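Local coordinates for protein D-mannose isomerase (Marinomonas mediterranea, PDB 5X32) that catalyses the reversible isomerization of D-mannose to D-fructose and, less efficiently, of D-lyxose to D-xylulose, at residues S55-L67 and F117-G129. Numbering follows the deposited sequence.
With PO4 (phosphate ion), chain C.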
ATOM      1  N   SER A  55      -5.585 -11.308  -0.052  1.00 46.51           N
ATOM      2  CA  SER A  55      -6.080 -11.965  -1.262  1.00 45.93           C
ATOM      3  C   SER A  55      -5.828 -11.097  -2.481  1.00 49.61           C
ATOM      4  O   SER A  55      -5.417 -11.606  -3.519  1.00 54.27           O
ATOM      5  CB  SER A  55      -7.578 -12.299  -1.154  1.00 46.23           C
ATOM      6  OG  SER A  55      -7.800 -13.447  -0.353  1.00 46.84           O
ATOM      7  N   THR A  56      -6.043  -9.787  -2.352  1.00 49.35           N
ATOM      8  CA  THR A  56      -5.779  -8.873  -3.454  1.00 47.72           C
ATOM      9  C   THR A  56      -4.289  -8.565  -3.579  1.00 47.59           C
ATOM     10  O   THR A  56      -3.733  -8.537  -4.685  1.00 51.10           O
ATOM     11  CB  THR A  56      -6.590  -7.544  -3.309  1.00 49.33           C
ATOM     12  OG1 THR A  56      -6.270  -6.913  -2.069  1.00 54.85           O
ATOM     13  CG2 THR A  56      -8.091  -7.792  -3.326  1.00 52.55           C
ATOM     14  N   ARG A  57      -3.619  -8.372  -2.452  1.00 48.83           N
ATOM     15  CA  ARG A  57      -2.231  -7.940  -2.527  1.00 52.65           C
ATOM     16  C   ARG A  57      -1.374  -9.018  -3.161  1.00 54.66           C
ATOM     17  O   ARG A  57      -0.433  -8.688  -3.886  1.00 53.79           O
ATOM     18  CB  ARG A  57      -1.688  -7.567  -1.147  1.00 47.47           C
ATOM     19  CG  ARG A  57      -2.106  -6.182  -0.726  1.00 52.33           C
ATOM     20  CD  ARG A  57      -1.492  -5.789   0.595  1.00 51.48           C
ATOM     21  NE  ARG A  57      -2.077  -4.551   1.085  1.00 55.13           N
ATOM     22  CZ  ARG A  57      -1.582  -3.849   2.096  1.00 58.29           C
ATOM     23  NH1 ARG A  57      -0.480  -4.268   2.696  1.00 62.65           N
ATOM     24  NH2 ARG A  57      -2.169  -2.724   2.496  1.00 55.30           N
ATOM     25  N   PHE A  58      -1.715 -10.293  -2.933  1.00 47.12           N
ATOM     26  CA  PHE A  58      -0.942 -11.379  -3.554  1.00 51.26           C
ATOM     27  C   PHE A  58      -1.137 -11.366  -5.066  1.00 49.56           C
ATOM     28  O   PHE A  58      -0.209 -11.660  -5.834  1.00 48.10           O
ATOM     29  CB  PHE A  58      -1.343 -12.742  -2.986  1.00 47.64           C
ATOM     30  CG  PHE A  58      -0.525 -13.162  -1.794  1.00 46.91           C
ATOM     31  CD1 PHE A  58       0.844 -13.343  -1.908  1.00 50.20           C
ATOM     32  CD2 PHE A  58      -1.117 -13.364  -0.564  1.00 37.11           C
ATOM     33  CE1 PHE A  58       1.601 -13.727  -0.826  1.00 47.81           C
ATOM     34  CE2 PHE A  58      -0.361 -13.756   0.522  1.00 44.91           C
ATOM     35  CZ  PHE A  58       0.998 -13.935   0.390  1.00 46.72           C
ATOM     36  N   ILE A  59      -2.325 -10.947  -5.486  1.00 47.23           N
ATOM     37  CA  ILE A  59      -2.595 -10.789  -6.901  1.00 52.47           C
ATOM     38  C   ILE A  59      -1.662  -9.734  -7.446  1.00 57.11           C
ATOM     39  O   ILE A  59      -0.996  -9.964  -8.463  1.00 62.87           O
ATOM     40  CB  ILE A  59      -4.057 -10.412  -7.167  1.00 57.85           C
ATOM     41  CG1 ILE A  59      -4.934 -11.658  -6.973  1.00 56.77           C
ATOM     42  CG2 ILE A  59      -4.225  -9.866  -8.585  1.00 52.04           C
ATOM     43  CD1 ILE A  59      -6.405 -11.381  -6.938  1.00 54.06           C
ATOM     44  N   PHE A  60      -1.555  -8.611  -6.739  1.00 53.06           N
ATOM     45  CA  PHE A  60      -0.567  -7.605  -7.115  1.00 51.87           C
ATOM     46  C   PHE A  60       0.857  -8.189  -7.217  1.00 52.18           C
ATOM     47  O   PHE A  60       1.568  -7.938  -8.197  1.00 51.31           O
ATOM     48  CB  PHE A  60      -0.582  -6.451  -6.103  1.00 54.80           C
ATOM     49  CG  PHE A  60       0.468  -5.422  -6.358  1.00 52.91           C
ATOM     50  CD1 PHE A  60       1.738  -5.558  -5.830  1.00 48.11           C
ATOM     51  CD2 PHE A  60       0.197  -4.332  -7.165  1.00 57.96           C
ATOM     52  CE1 PHE A  60       2.705  -4.609  -6.093  1.00 57.87           C
ATOM     53  CE2 PHE A  60       1.160  -3.385  -7.423  1.00 54.08           C
ATOM     54  CZ  PHE A  60       2.409  -3.519  -6.887  1.00 53.39           C
ATOM     55  N   ASN A  61       1.258  -8.969  -6.211  1.00 45.78           N
ATOM     56  CA  ASN A  61       2.573  -9.602  -6.209  1.00 49.56           C
ATOM     57  C   ASN A  61       2.847 -10.341  -7.497  1.00 51.42           C
ATOM     58  O   ASN A  61       3.761 -10.003  -8.255  1.00 52.63           O
ATOM     59  CB  ASN A  61       2.699 -10.624  -5.079  1.00 53.83           C
ATOM     60  CG  ASN A  61       2.967 -10.006  -3.733  1.00 56.51           C
ATOM     61  OD1 ASN A  61       2.676  -8.823  -3.489  1.00 51.32           O
ATOM     62  ND2 ASN A  61       3.526 -10.819  -2.827  1.00 52.43           N
ATOM     63  N   PHE A  62       2.014 -11.342  -7.762  1.00 56.90           N
ATOM     64  CA  PHE A  62       2.325 -12.276  -8.841  1.00 57.27           C
ATOM     65  C   PHE A  62       2.149 -11.606 -10.190  1.00 54.61           C
ATOM     66  O   PHE A  62       2.909 -11.875 -11.122  1.00 56.50           O
ATOM     67  CB  PHE A  62       1.464 -13.529  -8.730  1.00 50.10           C
ATOM     68  CG  PHE A  62       1.842 -14.400  -7.570  1.00 50.60           C
ATOM     69  CD1 PHE A  62       3.068 -15.043  -7.545  1.00 54.98           C
ATOM     70  CD2 PHE A  62       0.979 -14.568  -6.502  1.00 48.92           C
ATOM     71  CE1 PHE A  62       3.429 -15.847  -6.482  1.00 55.83           C
ATOM     72  CE2 PHE A  62       1.330 -15.354  -5.434  1.00 53.27           C
ATOM     73  CZ  PHE A  62       2.558 -16.006  -5.425  1.00 59.51           C
ATOM     74  N   ALA A  63       1.180 -10.701 -10.288  1.00 52.00           N
ATOM     75  CA  ALA A  63       0.996  -9.973 -11.536  1.00 54.48           C
ATOM     76  C   ALA A  63       2.218  -9.117 -11.856  1.00 58.73           C
ATOM     77  O   ALA A  63       2.788  -9.225 -12.940  1.00 57.23           O
ATOM     78  CB  ALA A  63      -0.248  -9.127 -11.480  1.00 57.29           C
ATOM     79  N   GLN A  64       2.630  -8.287 -10.901  1.00 61.84           N
ATOM     80  CA  GLN A  64       3.796  -7.425 -11.093  1.00 60.22           C
ATOM     81  C   GLN A  64       5.062  -8.245 -11.414  1.00 61.60           C
ATOM     82  O   GLN A  64       5.864  -7.874 -12.300  1.00 61.63           O
ATOM     83  CB  GLN A  64       4.013  -6.572  -9.849  1.00 60.33           C
ATOM     84  CG  GLN A  64       2.976  -5.479  -9.657  1.00 59.80           C
ATOM     85  CD  GLN A  64       2.986  -4.493 -10.781  1.00 63.15           C
ATOM     86  OE1 GLN A  64       4.046  -4.029 -11.207  1.00 69.30           O
ATOM     87  NE2 GLN A  64       1.807  -4.176 -11.293  1.00 67.02           N
ATOM     88  N   ALA A  65       5.216  -9.379 -10.730  1.00 54.28           N
ATOM     89  CA  ALA A  65       6.367 -10.236 -10.987  1.00 58.36           C
ATOM     90  C   ALA A  65       6.305 -10.786 -12.408  1.00 59.23           C
ATOM     91  O   ALA A  65       7.319 -10.927 -13.079  1.00 56.18           O
ATOM     92  CB  ALA A  65       6.433 -11.364  -9.984  1.00 60.46           C
ATOM     93  N   TYR A  66       5.104 -11.096 -12.872  1.00 62.66           N
ATOM     94  CA  TYR A  66       4.978 -11.606 -14.224  1.00 64.88           C
ATOM     95  C   TYR A  66       5.283 -10.520 -15.241  1.00 63.77           C
ATOM     96  O   TYR A  66       5.922 -10.770 -16.258  1.00 67.93           O
ATOM     97  CB  TYR A  66       3.585 -12.179 -14.470  1.00 67.92           C
ATOM     98  CG  TYR A  66       3.328 -12.475 -15.929  1.00 72.12           C
ATOM     99  CD1 TYR A  66       3.898 -13.594 -16.540  1.00 66.96           C
ATOM    100  CD2 TYR A  66       2.518 -11.643 -16.692  1.00 63.22           C
ATOM    101  CE1 TYR A  66       3.672 -13.864 -17.867  1.00 68.02           C
ATOM    102  CE2 TYR A  66       2.283 -11.906 -18.019  1.00 67.02           C
ATOM    103  CZ  TYR A  66       2.860 -13.019 -18.604  1.00 73.01           C
ATOM    104  OH  TYR A  66       2.624 -13.279 -19.935  1.00 73.34           O
ATOM    105  N   LEU A  67       4.829  -9.310 -14.961  1.00 61.49           N
ATOM    106  CA  LEU A  67       5.047  -8.210 -15.882  1.00 61.12           C
ATOM    107  C   LEU A  67       6.529  -7.880 -15.998  1.00 66.17           C
ATOM    108  O   LEU A  67       6.972  -7.410 -17.047  1.00 66.43           O
ATOM    109  CB  LEU A  67       4.254  -6.981 -15.439  1.00 59.11           C
ATOM    110  CG  LEU A  67       2.764  -7.132 -15.747  1.00 64.76           C
ATOM    111  CD1 LEU A  67       1.941  -5.986 -15.197  1.00 57.69           C
ATOM    112  CD2 LEU A  67       2.539  -7.312 -17.255  1.00 61.21           C
ATOM    113  N   PHE A 117      -8.392  -2.041  -2.887  1.00 51.12           N
ATOM    114  CA  PHE A 117      -7.443  -3.083  -3.266  1.00 50.91           C
ATOM    115  C   PHE A 117      -8.044  -4.075  -4.277  1.00 53.86           C
ATOM    116  O   PHE A 117      -7.312  -4.703  -5.062  1.00 49.80           O
ATOM    117  CB  PHE A 117      -6.906  -3.799  -2.035  1.00 50.51           C
ATOM    118  CG  PHE A 117      -5.674  -3.156  -1.481  1.00 45.99           C
ATOM    119  CD1 PHE A 117      -4.480  -3.240  -2.167  1.00 44.07           C
ATOM    120  CD2 PHE A 117      -5.709  -2.466  -0.283  1.00 50.43           C
ATOM    121  CE1 PHE A 117      -3.337  -2.633  -1.677  1.00 48.00           C
ATOM    122  CE2 PHE A 117      -4.566  -1.853   0.217  1.00 54.75           C
ATOM    123  CZ  PHE A 117      -3.377  -1.947  -0.479  1.00 51.58           C
ATOM    124  N   VAL A 118      -9.375  -4.189  -4.288  1.00 56.57           N
ATOM    125  CA  VAL A 118     -10.058  -5.005  -5.281  1.00 50.91           C
ATOM    126  C   VAL A 118      -9.836  -4.394  -6.675  1.00 53.59           C
ATOM    127  O   VAL A 118      -9.473  -5.106  -7.630  1.00 53.09           O
ATOM    128  CB  VAL A 118     -11.570  -5.131  -4.979  1.00 57.66           C
ATOM    129  CG1 VAL A 118     -12.321  -5.714  -6.184  1.00 51.77           C
ATOM    130  CG2 VAL A 118     -11.789  -6.032  -3.779  1.00 56.72           C
ATOM    131  N   ILE A 119      -9.999  -3.074  -6.777  1.00 50.81           N
ATOM    132  CA  ILE A 119      -9.703  -2.354  -8.016  1.00 51.77           C
ATOM    133  C   ILE A 119      -8.234  -2.497  -8.425  1.00 54.76           C
ATOM    134  O   ILE A 119      -7.931  -2.743  -9.594  1.00 56.29           O
ATOM    135  CB  ILE A 119     -10.060  -0.857  -7.888  1.00 57.10           C
ATOM    136  CG1 ILE A 119     -11.574  -0.676  -7.970  1.00 62.03           C
ATOM    137  CG2 ILE A 119      -9.398  -0.033  -8.986  1.00 59.62           C
ATOM    138  CD1 ILE A 119     -12.036   0.724  -7.731  1.00 56.45           C
ATOM    139  N   LEU A 120      -7.326  -2.387  -7.460  1.00 51.71           N
ATOM    140  CA  LEU A 120      -5.903  -2.554  -7.742  1.00 55.23           C
ATOM    141  C   LEU A 120      -5.616  -3.924  -8.351  1.00 53.55           C
ATOM    142  O   LEU A 120      -4.933  -4.044  -9.393  1.00 57.07           O
ATOM    143  CB  LEU A 120      -5.082  -2.365  -6.465  1.00 51.64           C
ATOM    144  CG  LEU A 120      -3.572  -2.442  -6.670  1.00 53.81           C
ATOM    145  CD1 LEU A 120      -3.050  -1.208  -7.394  1.00 53.80           C
ATOM    146  CD2 LEU A 120      -2.847  -2.688  -5.350  1.00 58.78           C
ATOM    147  N   ALA A 121      -6.170  -4.953  -7.710  1.00 50.60           N
ATOM    148  CA  ALA A 121      -6.010  -6.323  -8.190  1.00 56.61           C
ATOM    149  C   ALA A 121      -6.597  -6.487  -9.599  1.00 59.41           C
ATOM    150  O   ALA A 121      -5.966  -7.103 -10.460  1.00 65.10           O
ATOM    151  CB  ALA A 121      -6.657  -7.315  -7.227  1.00 53.38           C
ATOM    152  N   TYR A 122      -7.777  -5.919  -9.856  1.00 54.86           N
ATOM    153  CA  TYR A 122      -8.350  -6.032 -11.208  1.00 64.65           C
ATOM    154  C   TYR A 122      -7.496  -5.316 -12.248  1.00 68.05           C
ATOM    155  O   TYR A 122      -7.339  -5.850 -13.350  1.00 63.30           O
ATOM    156  CB  TYR A 122      -9.802  -5.514 -11.263  1.00 61.47           C
ATOM    157  CG  TYR A 122     -10.774  -6.456 -10.580  1.00 58.15           C
ATOM    158  CD1 TYR A 122     -10.454  -7.794 -10.423  1.00 51.45           C
ATOM    159  CD2 TYR A 122     -11.977  -6.000 -10.048  1.00 54.77           C
ATOM    160  CE1 TYR A 122     -11.311  -8.663  -9.788  1.00 58.86           C
ATOM    161  CE2 TYR A 122     -12.845  -6.865  -9.409  1.00 52.72           C
ATOM    162  CZ  TYR A 122     -12.506  -8.202  -9.283  1.00 55.60           C
ATOM    163  OH  TYR A 122     -13.340  -9.091  -8.644  1.00 55.30           O
ATOM    164  N   SER A 123      -6.923  -4.151 -11.902  1.00 60.30           N
ATOM    165  CA  SER A 123      -5.993  -3.481 -12.812  1.00 58.91           C
ATOM    166  C   SER A 123      -4.902  -4.455 -13.201  1.00 63.38           C
ATOM    167  O   SER A 123      -4.664  -4.701 -14.381  1.00 65.56           O
ATOM    168  CB  SER A 123      -5.345  -2.245 -12.181  1.00 63.85           C
ATOM    169  OG  SER A 123      -6.297  -1.270 -11.817  1.00 74.13           O
ATOM    170  N   ASN A 124      -4.291  -5.077 -12.203  1.00 58.09           N
ATOM    171  CA  ASN A 124      -3.190  -5.974 -12.515  1.00 65.88           C
ATOM    172  C   ASN A 124      -3.629  -7.172 -13.373  1.00 67.92           C
ATOM    173  O   ASN A 124      -2.906  -7.598 -14.305  1.00 67.48           O
ATOM    174  CB  ASN A 124      -2.519  -6.420 -11.223  1.00 59.95           C
ATOM    175  CG  ASN A 124      -1.541  -5.381 -10.719  1.00 65.36           C
ATOM    176  OD1 ASN A 124      -0.369  -5.390 -11.097  1.00 66.21           O
ATOM    177  ND2 ASN A 124      -2.030  -4.440  -9.904  1.00 62.58           N
ATOM    178  N   ALA A 125      -4.820  -7.691 -13.076  1.00 65.88           N
ATOM    179  CA  ALA A 125      -5.412  -8.739 -13.903  1.00 69.51           C
ATOM    180  C   ALA A 125      -5.466  -8.279 -15.355  1.00 67.32           C
ATOM    181  O   ALA A 125      -5.037  -8.993 -16.260  1.00 68.48           O
ATOM    182  CB  ALA A 125      -6.805  -9.104 -13.410  1.00 68.55           C
ATOM    183  N   LEU A 126      -6.006  -7.087 -15.567  1.00 62.85           N
ATOM    184  CA  LEU A 126      -6.104  -6.534 -16.904  1.00 66.81           C
ATOM    185  C   LEU A 126      -4.750  -6.453 -17.591  1.00 68.23           C
ATOM    186  O   LEU A 126      -4.619  -6.909 -18.731  1.00 73.92           O
ATOM    187  CB  LEU A 126      -6.742  -5.146 -16.877  1.00 63.88           C
ATOM    188  CG  LEU A 126      -6.922  -4.531 -18.264  1.00 67.21           C
ATOM    189  CD1 LEU A 126      -7.945  -5.312 -19.022  1.00 69.01           C
ATOM    190  CD2 LEU A 126      -7.308  -3.073 -18.191  1.00 67.63           C
ATOM    191  N   GLN A 127      -3.745  -5.906 -16.901  1.00 63.15           N
ATOM    192  CA  GLN A 127      -2.469  -5.678 -17.566  1.00 68.35           C
ATOM    193  C   GLN A 127      -1.803  -6.996 -17.885  1.00 65.99           C
ATOM    194  O   GLN A 127      -0.923  -7.007 -18.731  1.00 65.56           O
ATOM    195  CB  GLN A 127      -1.479  -4.853 -16.748  1.00 70.07           C
ATOM    196  CG  GLN A 127      -2.081  -4.042 -15.656  1.00 72.03           C
ATOM    197  CD  GLN A 127      -1.201  -2.870 -15.244  1.00 77.26           C
ATOM    198  OE1 GLN A 127      -1.056  -1.871 -15.967  1.00 84.05           O
ATOM    199  NE2 GLN A 127      -0.427  -3.096 -14.192  1.00 79.76           N
ATOM    200  N   ILE A 128      -2.134  -8.082 -17.174  1.00 62.93           N
ATOM    201  CA  ILE A 128      -1.583  -9.386 -17.594  1.00 61.56           C
ATOM    202  C   ILE A 128      -2.505 -10.141 -18.598  1.00 72.41           C
ATOM    203  O   ILE A 128      -2.278 -11.317 -18.931  1.00 68.76           O
ATOM    204  CB  ILE A 128      -1.277 -10.341 -16.398  1.00 60.11           C
ATOM    205  CG1 ILE A 128      -2.506 -10.624 -15.529  1.00 61.72           C
ATOM    206  CG2 ILE A 128      -0.173  -9.789 -15.535  1.00 67.23           C
ATOM    207  CD1 ILE A 128      -2.261 -11.706 -14.462  1.00 55.85           C
ATOM    208  N   GLY A 129      -3.534  -9.453 -19.081  1.00 69.53           N
ATOM    209  CA  GLY A 129      -4.298  -9.904 -20.227  1.00 69.36           C
ATOM    210  C   GLY A 129      -5.691 -10.464 -19.996  1.00 78.81           C
ATOM    211  O   GLY A 129      -6.330 -10.955 -20.933  1.00 79.29           O
TER
HETATM  212  P   PO4 C 401      -1.644   1.369   4.953  1.00 84.04           P
HETATM  213  O1  PO4 C 401      -2.863   2.230   5.204  1.00 72.41           O
HETATM  214  O2  PO4 C 401      -0.898   1.167   6.262  1.00 73.69           O
HETATM  215  O3  PO4 C 401      -0.680   1.987   3.953  1.00 69.96           O
HETATM  216  O4  PO4 C 401      -2.155   0.069   4.384  1.00 72.61           O
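Gln64 and Asn124 make the polar link between two neighbouring inner helices, 52-69 and 112-127, of the (alpha/alpha)6 barrel of the N-acylglucosamine 2-epimerase family. Gln64 NE2 donates to Asn124 OD1 across 2.5 Å, too short to be taken literally, with the two amide planes almost perpendicular (87°). Gln64 CG lies over one face of the Phe60 ring, and the bend at chi2 turns the amide toward Asn124. The other end of the Asn124 amide turns back on its own helix: ND2 donates to Leu120 O at 3.0 Å, from above the carbonyl plane, a bond consistent with OD1 being the end that faces Gln64. Apolar packing makes up most of the remainder. Small side chains let the axes of the two segments approach to 8.5 Å at a shallow 26°: Ala121 CB lies 3.8 Å from Ile59 CG2 and also meets Thr56, while the Ala63 methyl rests on Asn124 CB. Phe60 CD2 meets Leu120 CD2 obliquely. Where helix 112-127 ends in a Schellman motif with Gly129 as C-prime residue, Ile128 CG2 wedges among Ala63, Leu67 and Tyr66, whose CD2 is 3.5 Å away. At the opposite end Phe117 packs against Thr56 and Arg57. The extended Arg57 chain carries NE over one face of the Phe117 ring, 3.3 Å from Phe117 CZ, although guanidinium and ring planes stand 51° apart. Arg57 NH2 continues to O4 of a phosphate, probably from the crystallisation liquor, in a weak 3.4 Å bond; Tyr113 and His178 also bind this ion, and Arg57 touches His380, a proton donor/acceptor by similarity. The chemistry thus divides along the helices: an apolar seam crossed by one amide pair, then an arginine packed on an aromatic ring, which may hold its charge beside the probable active site.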